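Local coordinates for protein ribose 5-phosphate isomerase RpiB (Thermoanaerobacter tengcongensis, PDB 4EGS) that probably acts through this N-terminal domain as a low molecular weight protein tyrosine phosphatase, joined in the full-length protein to an RpiB-type sugar isomerase part, at residues A81-Y93 / L159-G171. Sequence-based numbering, arbitrary orientation.
Sequences ASSEAVEVLKKEY and LEVYKKTAEELSG
Y162 of helix 159-171 lays its ring against the N-terminal turn of helix 83-93, a close-packed patch of a helix-helix crossing in the low molecular weight phosphatase fold, where helices flank a four-stranded parallel sheet. The axes approach to 9.5 Å at -61°. CB of E84 stands over the ring centre in a CH-pi contact, 3.3 Å from the centroid. Y162 CG is anti to its carbonyl carbon (chi1 -87°), an orientation that carries the ring across to this turn, where its CE2 lies 4.0 Å from CB of A85. The phenol OH meets S82 OG through a weak 3.4 Å hydrogen bond, and the same OG caps the helix by accepting, also weakly, from A85 N. Y162 also touches C46, a residue of the bicarbonate pocket, so this packing adjoins the presumed catalytic loop. A leucine in place of Y162 would probably leave E84 CB without its aromatic face and S82 OG without its phenol partner. Next along, V88 wedges between the helices: CG2 lies 3.6 Å from K163 CA, while CG1 faces Y162 CB. L159 is a knob among E84, E87, V88 and K91, its CD2 against V88 CB. Beyond L89 and A166, which share M50 of helix 47-61 as a neighbour, the Y93 ring receives A166 CB at its edge, in plane. In one of its two conformers, S170 OG sits over a face of that ring, 3.2 Å from CZ, and donates to A166 O.

The solvent side is looser. E92 and K163 cross at about a right angle, with OE2 and NZ 4.6 Å apart, too far for a salt bridge; a water accepts weakly from NZ and donates to OE2.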
ATOM      1  N   ALA A  81      11.272  24.691  -5.418  1.00 33.62           N
ATOM      2  CA  ALA A  81      12.283  23.883  -4.756  1.00 32.14           C
ATOM      3  C   ALA A  81      13.632  24.521  -5.049  1.00 31.74           C
ATOM      4  O   ALA A  81      13.802  25.155  -6.091  1.00 31.10           O
ATOM      5  CB  ALA A  81      12.244  22.455  -5.265  1.00 30.78           C
ATOM      6  N   SER A  82      14.585  24.367  -4.135  1.00 32.22           N
ATOM      7  CA  SER A  82      15.903  24.969  -4.311  1.00 31.88           C
ATOM      8  C   SER A  82      16.558  24.479  -5.599  1.00 32.82           C
ATOM      9  O   SER A  82      16.356  23.336  -6.012  1.00 31.72           O
ATOM     10  CB  SER A  82      16.805  24.689  -3.106  1.00 32.87           C
ATOM     11  OG  SER A  82      17.015  23.300  -2.928  1.00 32.20           O
ATOM     12  N   SER A  83      17.328  25.356  -6.233  1.00 31.40           N
ATOM     13  CA  SER A  83      17.955  25.046  -7.511  1.00 29.41           C
ATOM     14  C   SER A  83      18.939  23.888  -7.394  1.00 30.88           C
ATOM     15  O   SER A  83      19.130  23.131  -8.346  1.00 33.18           O
ATOM     16  CB  SER A  83      18.653  26.282  -8.079  1.00 32.42           C
ATOM     17  OG  SER A  83      19.626  26.779  -7.177  1.00 32.83           O
ATOM     18  N   GLU A  84      19.562  23.752  -6.227  1.00 30.45           N
ATOM     19  CA  GLU A  84      20.458  22.631  -5.975  1.00 31.36           C
ATOM     20  C   GLU A  84      19.678  21.324  -5.952  1.00 30.07           C
ATOM     21  O   GLU A  84      20.078  20.341  -6.575  1.00 30.33           O
ATOM     22  CB  GLU A  84      21.212  22.810  -4.656  1.00 29.66           C
ATOM     23  CG  GLU A  84      22.357  23.807  -4.707  1.00 30.36           C
ATOM     24  CD  GLU A  84      21.910  25.231  -4.445  1.00 31.64           C
ATOM     25  OE1 GLU A  84      22.760  26.143  -4.517  1.00 34.72           O
ATOM     26  OE2 GLU A  84      20.713  25.438  -4.159  1.00 33.17           O
ATOM     27  N   ALA A  85      18.562  21.322  -5.227  1.00 29.89           N
ATOM     28  CA  ALA A  85      17.685  20.160  -5.164  1.00 28.70           C
ATOM     29  C   ALA A  85      17.171  19.809  -6.553  1.00 27.57           C
ATOM     30  O   ALA A  85      17.081  18.639  -6.919  1.00 26.88           O
ATOM     31  CB  ALA A  85      16.522  20.427  -4.225  1.00 28.57           C
ATOM     32  N   VAL A  86      16.845  20.839  -7.326  1.00 28.22           N
ATOM     33  CA  VAL A  86      16.340  20.658  -8.680  1.00 28.49           C
ATOM     34  C   VAL A  86      17.417  20.101  -9.614  1.00 30.99           C
ATOM     35  O   VAL A  86      17.115  19.327 -10.520  1.00 30.67           O
ATOM     36  CB  VAL A  86      15.729  21.971  -9.240  1.00 29.34           C
ATOM     37  CG1 VAL A  86      16.427  22.417 -10.514  1.00 31.04           C
ATOM     38  CG2 VAL A  86      14.239  21.802  -9.483  1.00 32.98           C
ATOM     39  N   GLU A  87      18.674  20.477  -9.380  1.00 31.57           N
ATOM     40  CA  GLU A  87      19.761  20.014 -10.239  1.00 30.41           C
ATOM     41  C   GLU A  87      20.344  18.683  -9.772  1.00 30.14           C
ATOM     42  O   GLU A  87      20.761  17.868 -10.591  1.00 30.77           O
ATOM     43  CB  GLU A  87      20.860  21.076 -10.390  1.00 32.28           C
ATOM     44  CG  GLU A  87      21.711  21.315  -9.153  1.00 32.04           C
ATOM     45  CD  GLU A  87      22.858  22.274  -9.419  1.00 33.61           C
ATOM     46  OE1 GLU A  87      23.603  22.054 -10.397  1.00 35.07           O
ATOM     47  OE2 GLU A  87      23.011  23.251  -8.656  1.00 34.47           O
ATOM     48  N   VAL A  88      20.364  18.456  -8.462  1.00 28.13           N
ATOM     49  CA  VAL A  88      20.878  17.193  -7.941  1.00 29.24           C
ATOM     50  C   VAL A  88      19.920  16.049  -8.265  1.00 31.51           C
ATOM     51  O   VAL A  88      20.335  14.907  -8.434  1.00 33.20           O
ATOM     52  CB  VAL A  88      21.168  17.250  -6.417  1.00 29.17           C
ATOM     53  CG1 VAL A  88      19.879  17.291  -5.613  1.00 29.21           C
ATOM     54  CG2 VAL A  88      22.010  16.063  -5.999  1.00 28.58           C
ATOM     55  N   LEU A  89      18.635  16.363  -8.373  1.00 29.21           N
ATOM     56  CA  LEU A  89      17.642  15.354  -8.704  1.00 31.22           C
ATOM     57  C   LEU A  89      17.599  15.132 -10.209  1.00 32.08           C
ATOM     58  O   LEU A  89      17.242  14.052 -10.673  1.00 33.03           O
ATOM     59  CB  LEU A  89      16.266  15.768  -8.184  1.00 29.60           C
ATOM     60  CG  LEU A  89      15.739  14.960  -6.999  1.00 29.74           C
ATOM     61  CD1 LEU A  89      16.765  14.900  -5.883  1.00 28.43           C
ATOM     62  CD2 LEU A  89      14.431  15.547  -6.502  1.00 27.38           C
ATOM     63  N   LYS A  90      17.975  16.160 -10.963  1.00 31.96           N
ATOM     64  CA  LYS A  90      17.940  16.113 -12.420  1.00 32.63           C
ATOM     65  C   LYS A  90      19.129  15.293 -12.929  1.00 34.10           C
ATOM     66  O   LYS A  90      18.970  14.384 -13.747  1.00 33.97           O
ATOM     67  CB  LYS A  90      17.973  17.542 -12.983  1.00 32.92           C
ATOM     68  CG  LYS A  90      17.295  17.744 -14.333  1.00 34.96           C
ATOM     69  CD  LYS A  90      15.804  17.659 -14.209  1.00 37.22           C
ATOM     70  CE  LYS A  90      15.119  18.395 -15.319  1.00 38.36           C
ATOM     71  NZ  LYS A  90      15.475  17.736 -16.593  1.00 39.12           N
ATOM     72  N   LYS A  91      20.315  15.604 -12.416  1.00 33.43           N
ATOM     73  CA  LYS A  91      21.541  14.941 -12.849  1.00 33.71           C
ATOM     74  C   LYS A  91      21.583  13.489 -12.387  1.00 36.12           C
ATOM     75  O   LYS A  91      21.836  12.580 -13.179  1.00 35.22           O
ATOM     76  CB  LYS A  91      22.778  15.687 -12.332  1.00 32.96           C
ATOM     77  CG  LYS A  91      22.887  17.126 -12.810  1.00 35.29           C
ATOM     78  CD  LYS A  91      24.293  17.682 -12.632  1.00 36.63           C
ATOM     79  CE  LYS A  91      24.700  17.731 -11.169  1.00 33.63           C
ATOM     80  NZ  LYS A  91      23.873  18.693 -10.393  1.00 34.14           N
ATOM     81  N   GLU A  92      21.315  13.275 -11.104  1.00 35.05           N
ATOM     82  CA  GLU A  92      21.501  11.958 -10.505  1.00 36.46           C
ATOM     83  C   GLU A  92      20.400  10.953 -10.839  1.00 36.94           C
ATOM     84  O   GLU A  92      20.691   9.795 -11.140  1.00 41.42           O
ATOM     85  CB  GLU A  92      21.669  12.068  -8.985  1.00 35.86           C
ATOM     86  CG  GLU A  92      22.775  13.015  -8.535  1.00 37.19           C
ATOM     87  CD  GLU A  92      24.129  12.673  -9.119  1.00 36.55           C
ATOM     88  OE1 GLU A  92      24.464  11.472  -9.195  1.00 37.96           O
ATOM     89  OE2 GLU A  92      24.858  13.610  -9.507  1.00 36.93           O
ATOM     90  N   TYR A  93      19.143  11.384 -10.790  1.00 35.62           N
ATOM     91  CA  TYR A  93      18.028  10.448 -10.928  1.00 37.63           C
ATOM     92  C   TYR A  93      17.131  10.705 -12.139  1.00 38.03           C
ATOM     93  O   TYR A  93      16.246   9.905 -12.441  1.00 37.34           O
ATOM     94  CB  TYR A  93      17.196  10.422  -9.644  1.00 37.03           C
ATOM     95  CG  TYR A  93      18.021  10.166  -8.403  1.00 38.18           C
ATOM     96  CD1 TYR A  93      18.280  11.184  -7.495  1.00 36.52           C
ATOM     97  CD2 TYR A  93      18.554   8.908  -8.147  1.00 37.05           C
ATOM     98  CE1 TYR A  93      19.038  10.956  -6.362  1.00 35.50           C
ATOM     99  CE2 TYR A  93      19.314   8.670  -7.017  1.00 37.66           C
ATOM    100  CZ  TYR A  93      19.551   9.697  -6.128  1.00 35.38           C
ATOM    101  OH  TYR A  93      20.306   9.468  -5.000  1.00 35.16           O
ATOM    102  N   LEU A 159      26.713  20.978  -3.290  1.00 32.44           N
ATOM    103  CA  LEU A 159      25.924  19.964  -3.989  1.00 34.81           C
ATOM    104  C   LEU A 159      26.127  18.550  -3.453  1.00 35.11           C
ATOM    105  O   LEU A 159      25.201  17.739  -3.469  1.00 35.66           O
ATOM    106  CB  LEU A 159      26.206  19.994  -5.493  1.00 35.63           C
ATOM    107  CG  LEU A 159      25.072  20.513  -6.378  1.00 33.80           C
ATOM    108  CD1 LEU A 159      25.390  20.280  -7.847  1.00 35.01           C
ATOM    109  CD2 LEU A 159      23.752  19.859  -6.001  1.00 30.65           C
ATOM    110  N   GLU A 160      27.338  18.260  -2.986  1.00 34.24           N
ATOM    111  CA  GLU A 160      27.645  16.950  -2.420  1.00 36.39           C
ATOM    112  C   GLU A 160      26.749  16.625  -1.229  1.00 34.95           C
ATOM    113  O   GLU A 160      26.373  15.471  -1.019  1.00 33.90           O
ATOM    114  CB  GLU A 160      29.118  16.867  -2.015  1.00 36.17           C
ATOM    115  CG  GLU A 160      30.037  16.397  -3.131  1.00 37.21           C
ATOM    116  CD  GLU A 160      29.817  14.939  -3.484  1.00 38.34           C
ATOM    117  OE1 GLU A 160      29.321  14.185  -2.620  1.00 41.97           O
ATOM    118  OE2 GLU A 160      30.139  14.546  -4.626  1.00 36.75           O
ATOM    119  N   VAL A 161      26.405  17.651  -0.456  1.00 34.12           N
ATOM    120  CA  VAL A 161      25.500  17.485   0.674  1.00 34.24           C
ATOM    121  C   VAL A 161      24.085  17.227   0.171  1.00 30.86           C
ATOM    122  O   VAL A 161      23.378  16.367   0.696  1.00 30.89           O
ATOM    123  CB  VAL A 161      25.500  18.724   1.584  1.00 32.53           C
ATOM    124  CG1 VAL A 161      24.691  18.460   2.845  1.00 30.90           C
ATOM    125  CG2 VAL A 161      26.920  19.117   1.938  1.00 32.52           C
ATOM    126  N   TYR A 162      23.678  17.980  -0.848  1.00 32.62           N
ATOM    127  CA  TYR A 162      22.404  17.744  -1.517  1.00 30.96           C
ATOM    128  C   TYR A 162      22.404  16.352  -2.127  1.00 31.32           C
ATOM    129  O   TYR A 162      21.382  15.669  -2.149  1.00 32.80           O
ATOM    130  CB  TYR A 162      22.168  18.783  -2.616  1.00 29.63           C
ATOM    131  CG  TYR A 162      21.503  20.057  -2.148  1.00 30.83           C
ATOM    132  CD1 TYR A 162      22.255  21.136  -1.707  1.00 30.55           C
ATOM    133  CD2 TYR A 162      20.119  20.184  -2.161  1.00 30.63           C
ATOM    134  CE1 TYR A 162      21.650  22.304  -1.286  1.00 30.48           C
ATOM    135  CE2 TYR A 162      19.503  21.347  -1.741  1.00 30.13           C
ATOM    136  CZ  TYR A 162      20.273  22.404  -1.304  1.00 30.29           C
ATOM    137  OH  TYR A 162      19.663  23.563  -0.884  1.00 32.97           O
ATOM    138  N   LYS A 163      23.566  15.941  -2.624  1.00 33.49           N
ATOM    139  CA  LYS A 163      23.725  14.630  -3.238  1.00 33.16           C
ATOM    140  C   LYS A 163      23.575  13.528  -2.201  1.00 33.17           C
ATOM    141  O   LYS A 163      22.876  12.543  -2.428  1.00 32.41           O
ATOM    142  CB  LYS A 163      25.087  14.529  -3.926  1.00 34.05           C
ATOM    143  CG  LYS A 163      25.280  13.267  -4.752  1.00 36.11           C
ATOM    144  CD  LYS A 163      26.666  13.208  -5.387  1.00 37.23           C
ATOM    145  CE  LYS A 163      26.825  14.207  -6.530  1.00 38.57           C
ATOM    146  NZ  LYS A 163      27.137  15.596  -6.081  1.00 37.79           N
ATOM    147  N   LYS A 164      24.234  13.705  -1.060  1.00 32.98           N
ATOM    148  CA  LYS A 164      24.178  12.741   0.033  1.00 32.67           C
ATOM    149  C   LYS A 164      22.761  12.622   0.591  1.00 31.81           C
ATOM    150  O   LYS A 164      22.305  11.528   0.925  1.00 35.00           O
ATOM    151  CB  LYS A 164      25.156  13.144   1.140  1.00 33.83           C
ATOM    152  CG  LYS A 164      25.131  12.246   2.368  1.00 35.45           C
ATOM    153  CD  LYS A 164      25.626  10.848   2.044  1.00 33.36           C
ATOM    154  CE  LYS A 164      27.073  10.865   1.579  1.00 34.68           C
ATOM    155  NZ  LYS A 164      28.003  11.309   2.653  1.00 34.56           N
ATOM    156  N   THR A 165      22.070  13.754   0.685  1.00 30.96           N
ATOM    157  CA  THR A 165      20.692  13.782   1.166  1.00 29.87           C
ATOM    158  C   THR A 165      19.760  13.086   0.174  1.00 32.07           C
ATOM    159  O   THR A 165      18.816  12.395   0.568  1.00 31.33           O
ATOM    160  CB  THR A 165      20.225  15.233   1.451  1.00 31.33           C
ATOM    161  OG1 THR A 165      20.198  15.455   2.866  1.00 37.04           O
ATOM    162  CG2 THR A 165      18.837  15.499   0.886  1.00 28.07           C
ATOM    163  N   ALA A 166      20.048  13.253  -1.112  1.00 32.12           N
ATOM    164  CA  ALA A 166      19.279  12.597  -2.163  1.00 31.02           C
ATOM    165  C   ALA A 166      19.430  11.075  -2.119  1.00 30.90           C
ATOM    166  O   ALA A 166      18.468  10.342  -2.344  1.00 32.93           O
ATOM    167  CB  ALA A 166      19.675  13.140  -3.533  1.00 29.32           C
ATOM    168  N   GLU A 167      20.641  10.612  -1.827  1.00 29.75           N
ATOM    169  CA  GLU A 167      20.923   9.183  -1.737  1.00 31.73           C
ATOM    170  C   GLU A 167      20.186   8.553  -0.558  1.00 31.72           C
ATOM    171  O   GLU A 167      19.567   7.497  -0.698  1.00 34.24           O
ATOM    172  CB  GLU A 167      22.423   8.952  -1.590  1.00 32.36           C
ATOM    173  CG  GLU A 167      23.269   9.489  -2.729  1.00 35.06           C
ATOM    174  CD  GLU A 167      24.702   9.699  -2.297  1.00 38.26           C
ATOM    175  OE1 GLU A 167      25.546  10.058  -3.143  1.00 39.24           O
ATOM    176  OE2 GLU A 167      24.979   9.504  -1.096  1.00 37.97           O
ATOM    177  N   GLU A 168      20.255   9.205   0.601  1.00 30.65           N
ATOM    178  CA  GLU A 168      19.574   8.710   1.793  1.00 30.79           C
ATOM    179  C   GLU A 168      18.074   8.620   1.550  1.00 30.56           C
ATOM    180  O   GLU A 168      17.445   7.614   1.871  1.00 31.59           O
ATOM    181  CB  GLU A 168      19.867   9.593   3.010  1.00 28.29           C
ATOM    182  CG  GLU A 168      19.066   9.203   4.248  1.00 30.70           C
ATOM    183  CD  GLU A 168      19.568   9.863   5.521  1.00 34.46           C
ATOM    184  OE1 GLU A 168      20.780  10.150   5.612  1.00 41.92           O
ATOM    185  OE2 GLU A 168      18.747  10.092   6.434  1.00 34.57           O
ATOM    186  N   LEU A 169      17.514   9.674   0.964  1.00 30.88           N
ATOM    187  CA  LEU A 169      16.094   9.715   0.634  1.00 30.60           C
ATOM    188  C   LEU A 169      15.709   8.591  -0.323  1.00 31.77           C
ATOM    189  O   LEU A 169      14.687   7.931  -0.137  1.00 33.69           O
ATOM    190  CB  LEU A 169      15.733  11.075   0.030  1.00 29.26           C
ATOM    191  CG  LEU A 169      14.758  11.946   0.825  1.00 29.01           C
ATOM    192  CD1 LEU A 169      14.996  11.811   2.321  1.00 27.22           C
ATOM    193  CD2 LEU A 169      14.886  13.399   0.395  1.00 26.44           C
ATOM    194  N   SER A 170      16.533   8.377  -1.344  0.50 31.22           N
ATOM    195  CA  SER A 170      16.283   7.326  -2.324  0.50 31.37           C
ATOM    196  C   SER A 170      16.328   5.948  -1.677  0.50 32.73           C
ATOM    197  O   SER A 170      15.572   5.051  -2.050  0.50 33.51           O
ATOM    198  CB  SER A 170      17.300   7.403  -3.464  0.50 32.25           C
ATOM    199  OG  SER A 170      17.217   8.647  -4.137  0.50 32.45           O
ATOM    200  N   GLY A 171      17.219   5.787  -0.703  1.00 34.36           N
ATOM    201  CA  GLY A 171      17.352   4.526   0.005  1.00 35.74           C
ATOM    202  C   GLY A 171      16.202   4.293   0.965  1.00 32.76           C
ATOM    203  O   GLY A 171      15.693   3.179   1.079  1.00 33.83           O
TER
HETATM  204  O   HOH W   1      24.949  16.226  -8.295  1.00 32.72           O